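Local coordinates for acyl-CoA dehydrogenase domain protein Tcur3481 (PDB 6WY9) that binds FAD and probably works as a flavin-dependent acyl-CoA dehydrogenase, at residues 9-21 with 69-83. Sequence-based numbering, arbitrary orientation.
Sequences LTELQGLARQIFT and GALCVLLEEQGRHVA
The carboxylate of Glu77 is shared by two arginines: Arg17 NE gives a hydrogen bond to Glu77 OE1 (2.9 Å), and Arg80 NH1 pairs with Glu77 OE2 at 2.7 Å. The Arg17 bond meets OE1 from above the carboxylate plane, and the guanidinium and carboxylate planes stand 71° apart, far from a flat two-pronged pairing. Arg17 leaves its helix with CG anti to the backbone N (chi1 -180°) and bends at chi3, which swings its head over Glu77. Two acids and two bases make one network, Arg80 also reaching Glu76; the carboxylates probably let Arg17 NH2 sit over one face of the Arg80 guanidinium, offset toward its rim. Without the guanidinium, as with an alanine in place of Arg17, buried Glu77 would probably lose its partner from the facing helix and rely on Arg80. Glu77 itself is a knob among Gln13, Ala16, Arg17 and Phe20, where the small Ala16 leaves room for it. Gln78 CA lies over one face of the Phe20 ring, 3.9 Å from its centroid in a CH-pi contact, with Leu74 O at the edge; a broad ring suits this buried place because it also reaches Ala83 beyond the helix end. Towards Leu9 the interface turns aliphatic: Leu12 CD1 presses on Ala70 CB at 3.5 Å. Segments 9-21 and 69-80 thus run in the same direction at 29°, packing two helices of the helical N-terminal domain of the acyl-CoA dehydrogenase fold.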
loop_
_atom_site.group_PDB
_atom_site.type_symbol
_atom_site.label_atom_id
_atom_site.label_comp_id
_atom_site.label_asym_id
_atom_site.label_seq_id
_atom_site.Cartn_x
_atom_site.Cartn_y
_atom_site.Cartn_z
ATOM N N LEU B 9 -17.925 -4.342 -31.831
ATOM C CA LEU B 9 -17.825 -4.131 -30.388
ATOM C C LEU B 9 -18.000 -2.653 -30.020
ATOM O O LEU B 9 -18.589 -2.334 -28.979
ATOM C CB LEU B 9 -16.491 -4.700 -29.877
ATOM C CG LEU B 9 -16.441 -6.243 -29.907
ATOM C CD1 LEU B 9 -15.140 -6.794 -29.374
ATOM C CD2 LEU B 9 -17.594 -6.864 -29.142
ATOM N N THR B 10 -17.534 -1.742 -30.871
ATOM C CA THR B 10 -17.818 -0.327 -30.668
ATOM C C THR B 10 -19.309 -0.034 -30.791
ATOM O O THR B 10 -19.889 0.658 -29.942
ATOM C CB THR B 10 -17.028 0.503 -31.675
ATOM O OG1 THR B 10 -15.635 0.348 -31.405
ATOM C CG2 THR B 10 -17.389 1.953 -31.562
ATOM N N GLU B 11 -19.947 -0.528 -31.854
ATOM C CA GLU B 11 -21.396 -0.394 -31.961
ATOM C C GLU B 11 -22.085 -0.979 -30.731
ATOM O O GLU B 11 -22.996 -0.366 -30.158
ATOM C CB GLU B 11 -21.896 -1.066 -33.241
ATOM C CG GLU B 11 -21.191 -0.572 -34.492
ATOM C CD GLU B 11 -21.775 -1.143 -35.784
ATOM O OE1 GLU B 11 -22.877 -1.741 -35.744
ATOM O OE2 GLU B 11 -21.128 -0.987 -36.845
ATOM N N LEU B 12 -21.671 -2.176 -30.317
ATOM C CA LEU B 12 -22.231 -2.773 -29.108
ATOM C C LEU B 12 -22.139 -1.804 -27.937
ATOM O O LEU B 12 -23.113 -1.563 -27.213
ATOM C CB LEU B 12 -21.473 -4.065 -28.792
ATOM C CG LEU B 12 -22.021 -5.073 -27.786
ATOM C CD1 LEU B 12 -21.152 -6.301 -27.866
ATOM C CD2 LEU B 12 -21.977 -4.517 -26.408
ATOM N N GLN B 13 -20.964 -1.217 -27.758
ATOM C CA GLN B 13 -20.726 -0.361 -26.608
ATOM C C GLN B 13 -21.621 0.886 -26.631
ATOM O O GLN B 13 -22.203 1.277 -25.608
ATOM C CB GLN B 13 -19.249 0.008 -26.586
ATOM C CG GLN B 13 -18.873 0.941 -25.483
ATOM C CD GLN B 13 -17.391 1.213 -25.479
ATOM O OE1 GLN B 13 -16.670 0.716 -24.624
ATOM N NE2 GLN B 13 -16.928 2.004 -26.433
ATOM N N GLY B 14 -21.734 1.535 -27.788
ATOM C CA GLY B 14 -22.582 2.714 -27.867
ATOM C C GLY B 14 -24.038 2.403 -27.578
ATOM O O GLY B 14 -24.733 3.176 -26.908
ATOM N N LEU B 15 -24.526 1.274 -28.087
ATOM C CA LEU B 15 -25.917 0.902 -27.856
ATOM C C LEU B 15 -26.162 0.667 -26.370
ATOM O O LEU B 15 -27.121 1.201 -25.787
ATOM C CB LEU B 15 -26.250 -0.339 -28.685
ATOM C CG LEU B 15 -27.659 -0.894 -28.829
ATOM C CD1 LEU B 15 -28.652 0.244 -29.005
ATOM C CD2 LEU B 15 -27.735 -1.898 -30.026
ATOM N N ALA B 16 -25.299 -0.138 -25.738
ATOM C CA ALA B 16 -25.457 -0.393 -24.310
ATOM C C ALA B 16 -25.380 0.906 -23.522
ATOM O O ALA B 16 -26.182 1.145 -22.611
ATOM C CB ALA B 16 -24.402 -1.382 -23.820
ATOM N N ARG B 17 -24.454 1.778 -23.897
ATOM C CA ARG B 17 -24.310 3.042 -23.191
ATOM C C ARG B 17 -25.595 3.858 -23.244
ATOM O O ARG B 17 -26.002 4.448 -22.238
ATOM C CB ARG B 17 -23.153 3.833 -23.780
ATOM C CG ARG B 17 -22.922 5.159 -23.096
ATOM C CD ARG B 17 -21.495 5.662 -23.409
ATOM N NE ARG B 17 -20.449 4.880 -22.725
ATOM C CZ ARG B 17 -19.159 4.824 -23.080
ATOM N NH1 ARG B 17 -18.702 5.488 -24.135
ATOM N NH2 ARG B 17 -18.313 4.086 -22.380
ATOM N N GLN B 18 -26.245 3.915 -24.413
ATOM C CA GLN B 18 -27.454 4.718 -24.524
ATOM C C GLN B 18 -28.570 4.117 -23.688
ATOM O O GLN B 18 -29.326 4.836 -23.021
ATOM C CB GLN B 18 -27.901 4.814 -25.983
ATOM C CG GLN B 18 -29.146 5.679 -26.154
ATOM C CD GLN B 18 -28.882 7.146 -25.848
ATOM O OE1 GLN B 18 -29.435 7.720 -24.893
ATOM N NE2 GLN B 18 -28.013 7.758 -26.646
ATOM N N ILE B 19 -28.714 2.793 -23.744
ATOM C CA ILE B 19 -29.798 2.153 -23.010
ATOM C C ILE B 19 -29.576 2.317 -21.502
ATOM O O ILE B 19 -30.484 2.716 -20.755
ATOM C CB ILE B 19 -29.916 0.687 -23.453
ATOM C CG1 ILE B 19 -30.417 0.649 -24.911
ATOM C CG2 ILE B 19 -30.799 -0.192 -22.492
ATOM C CD1 ILE B 19 -30.415 -0.759 -25.441
ATOM N N PHE B 20 -28.342 2.083 -21.049
ATOM C CA PHE B 20 -28.051 2.226 -19.626
ATOM C C PHE B 20 -28.208 3.669 -19.181
ATOM O O PHE B 20 -28.697 3.936 -18.084
ATOM C CB PHE B 20 -26.634 1.726 -19.315
ATOM C CG PHE B 20 -26.484 0.222 -19.360
ATOM C CD1 PHE B 20 -27.421 -0.613 -18.758
ATOM C CD2 PHE B 20 -25.385 -0.357 -19.973
ATOM C CE1 PHE B 20 -27.272 -1.992 -18.776
ATOM C CE2 PHE B 20 -25.239 -1.742 -19.995
ATOM C CZ PHE B 20 -26.175 -2.557 -19.406
ATOM N N THR B 21 -27.775 4.615 -20.017
ATOM C CA THR B 21 -27.907 6.028 -19.700
ATOM C C THR B 21 -29.367 6.447 -19.575
ATOM O O THR B 21 -29.715 7.253 -18.701
ATOM C CB THR B 21 -27.222 6.842 -20.782
ATOM O OG1 THR B 21 -25.823 6.552 -20.765
ATOM C CG2 THR B 21 -27.447 8.358 -20.538
ATOM N N GLY B 69 -15.723 -11.705 -25.366
ATOM C CA GLY B 69 -15.373 -10.301 -25.583
ATOM C C GLY B 69 -16.575 -9.379 -25.607
ATOM O O GLY B 69 -16.576 -8.304 -24.976
ATOM N N ALA B 70 -17.607 -9.756 -26.373
ATOM C CA ALA B 70 -18.824 -8.950 -26.402
ATOM C C ALA B 70 -19.466 -8.902 -25.017
ATOM O O ALA B 70 -19.956 -7.848 -24.581
ATOM C CB ALA B 70 -19.819 -9.508 -27.436
ATOM N N LEU B 71 -19.487 -10.040 -24.316
ATOM C CA LEU B 71 -20.031 -10.035 -22.970
ATOM C C LEU B 71 -19.283 -9.028 -22.096
ATOM O O LEU B 71 -19.895 -8.215 -21.389
ATOM C CB LEU B 71 -19.958 -11.437 -22.359
ATOM C CG LEU B 71 -20.437 -11.430 -20.897
ATOM C CD1 LEU B 71 -21.871 -10.870 -20.763
ATOM C CD2 LEU B 71 -20.270 -12.821 -20.229
ATOM N N CYS B 72 -17.959 -9.022 -22.188
ATOM C CA CYS B 72 -17.188 -8.112 -21.335
ATOM C C CYS B 72 -17.434 -6.649 -21.706
ATOM O O CYS B 72 -17.446 -5.776 -20.827
ATOM C CB CYS B 72 -15.713 -8.465 -21.410
ATOM S SG CYS B 72 -15.349 -10.034 -20.485
ATOM N N VAL B 73 -17.633 -6.353 -22.995
ATOM C CA VAL B 73 -17.935 -4.981 -23.394
ATOM C C VAL B 73 -19.262 -4.557 -22.790
ATOM O O VAL B 73 -19.386 -3.470 -22.216
ATOM C CB VAL B 73 -17.929 -4.856 -24.937
ATOM C CG1 VAL B 73 -18.488 -3.522 -25.409
ATOM C CG2 VAL B 73 -16.521 -5.010 -25.456
ATOM N N LEU B 74 -20.264 -5.438 -22.866
ATOM C CA LEU B 74 -21.563 -5.131 -22.273
ATOM C C LEU B 74 -21.476 -4.982 -20.751
ATOM O O LEU B 74 -22.096 -4.076 -20.181
ATOM C CB LEU B 74 -22.572 -6.218 -22.637
ATOM C CG LEU B 74 -23.956 -6.126 -22.002
ATOM C CD1 LEU B 74 -24.758 -4.888 -22.514
ATOM C CD2 LEU B 74 -24.744 -7.427 -22.252
ATOM N N LEU B 75 -20.751 -5.885 -20.068
ATOM C CA LEU B 75 -20.654 -5.812 -18.608
ATOM C C LEU B 75 -19.915 -4.562 -18.154
ATOM O O LEU B 75 -20.192 -4.025 -17.065
ATOM C CB LEU B 75 -19.944 -7.075 -18.049
ATOM C CG LEU B 75 -20.766 -8.366 -18.215
ATOM C CD1 LEU B 75 -20.045 -9.591 -17.619
ATOM C CD2 LEU B 75 -22.200 -8.189 -17.627
ATOM N N GLU B 76 -18.899 -4.152 -18.918
ATOM C CA GLU B 76 -18.169 -2.960 -18.547
ATOM C C GLU B 76 -19.073 -1.729 -18.630
ATOM O O GLU B 76 -19.078 -0.887 -17.716
ATOM C CB GLU B 76 -16.924 -2.802 -19.425
ATOM C CG GLU B 76 -16.167 -1.529 -19.097
ATOM C CD GLU B 76 -14.905 -1.304 -19.942
ATOM O OE1 GLU B 76 -14.583 -2.133 -20.821
ATOM O OE2 GLU B 76 -14.231 -0.272 -19.719
ATOM N N GLU B 77 -19.852 -1.597 -19.703
ATOM C CA GLU B 77 -20.832 -0.506 -19.726
ATOM C C GLU B 77 -21.837 -0.634 -18.599
ATOM O O GLU B 77 -22.275 0.376 -18.046
ATOM C CB GLU B 77 -21.618 -0.456 -21.042
ATOM C CG GLU B 77 -20.925 0.295 -22.094
ATOM C CD GLU B 77 -20.490 1.706 -21.691
ATOM O OE1 GLU B 77 -21.272 2.568 -21.199
ATOM O OE2 GLU B 77 -19.325 1.950 -21.929
ATOM N N GLN B 78 -22.288 -1.851 -18.304
ATOM C CA GLN B 78 -23.230 -1.992 -17.202
ATOM C C GLN B 78 -22.634 -1.465 -15.899
ATOM O O GLN B 78 -23.286 -0.701 -15.169
ATOM C CB GLN B 78 -23.682 -3.442 -17.033
ATOM C CG GLN B 78 -24.401 -3.587 -15.689
ATOM C CD GLN B 78 -24.654 -4.996 -15.259
ATOM O OE1 GLN B 78 -23.919 -5.940 -15.624
ATOM N NE2 GLN B 78 -25.667 -5.166 -14.421
ATOM N N GLY B 79 -21.387 -1.844 -15.586
ATOM C CA GLY B 79 -20.776 -1.351 -14.356
ATOM C C GLY B 79 -20.585 0.154 -14.343
ATOM O O GLY B 79 -20.693 0.794 -13.290
ATOM N N ARG B 80 -20.320 0.752 -15.510
ATOM C CA ARG B 80 -20.178 2.209 -15.573
ATOM C C ARG B 80 -21.402 2.941 -15.024
ATOM O O ARG B 80 -21.294 4.078 -14.542
ATOM C CB ARG B 80 -19.952 2.626 -17.014
ATOM C CG ARG B 80 -18.638 3.205 -17.283
ATOM C CD ARG B 80 -18.506 3.426 -18.763
ATOM N NE ARG B 80 -17.116 3.338 -19.166
ATOM C CZ ARG B 80 -16.582 2.311 -19.818
ATOM N NH1 ARG B 80 -17.324 1.258 -20.176
ATOM N NH2 ARG B 80 -15.289 2.352 -20.129
ATOM N N HIS B 81 -22.568 2.311 -15.118
ATOM C CA HIS B 81 -23.852 2.903 -14.731
ATOM C C HIS B 81 -24.516 2.220 -13.542
ATOM O O HIS B 81 -25.679 2.520 -13.267
ATOM C CB HIS B 81 -24.812 2.829 -15.917
ATOM C CG HIS B 81 -24.322 3.604 -17.088
ATOM N ND1 HIS B 81 -23.640 3.010 -18.127
ATOM C CD2 HIS B 81 -24.341 4.926 -17.346
ATOM C CE1 HIS B 81 -23.290 3.937 -19.001
ATOM N NE2 HIS B 81 -23.695 5.111 -18.546
ATOM N N VAL B 82 -23.822 1.275 -12.882
ATOM C CA VAL B 82 -24.356 0.453 -11.796
ATOM C C VAL B 82 -25.798 0.050 -12.146
ATOM O O VAL B 82 -26.725 0.240 -11.361
ATOM C CB VAL B 82 -24.206 1.171 -10.422
ATOM C CG1 VAL B 82 -22.656 1.251 -10.032
ATOM C CG2 VAL B 82 -24.764 2.595 -10.418
ATOM N N ALA B 83 -25.998 -0.490 -13.343
ATOM C CA ALA B 83 -27.366 -0.680 -13.840
ATOM C C ALA B 83 -27.931 -1.979 -13.276
ATOM O O ALA B 83 -27.286 -3.035 -13.405
ATOM C CB ALA B 83 -27.411 -0.717 -15.359
#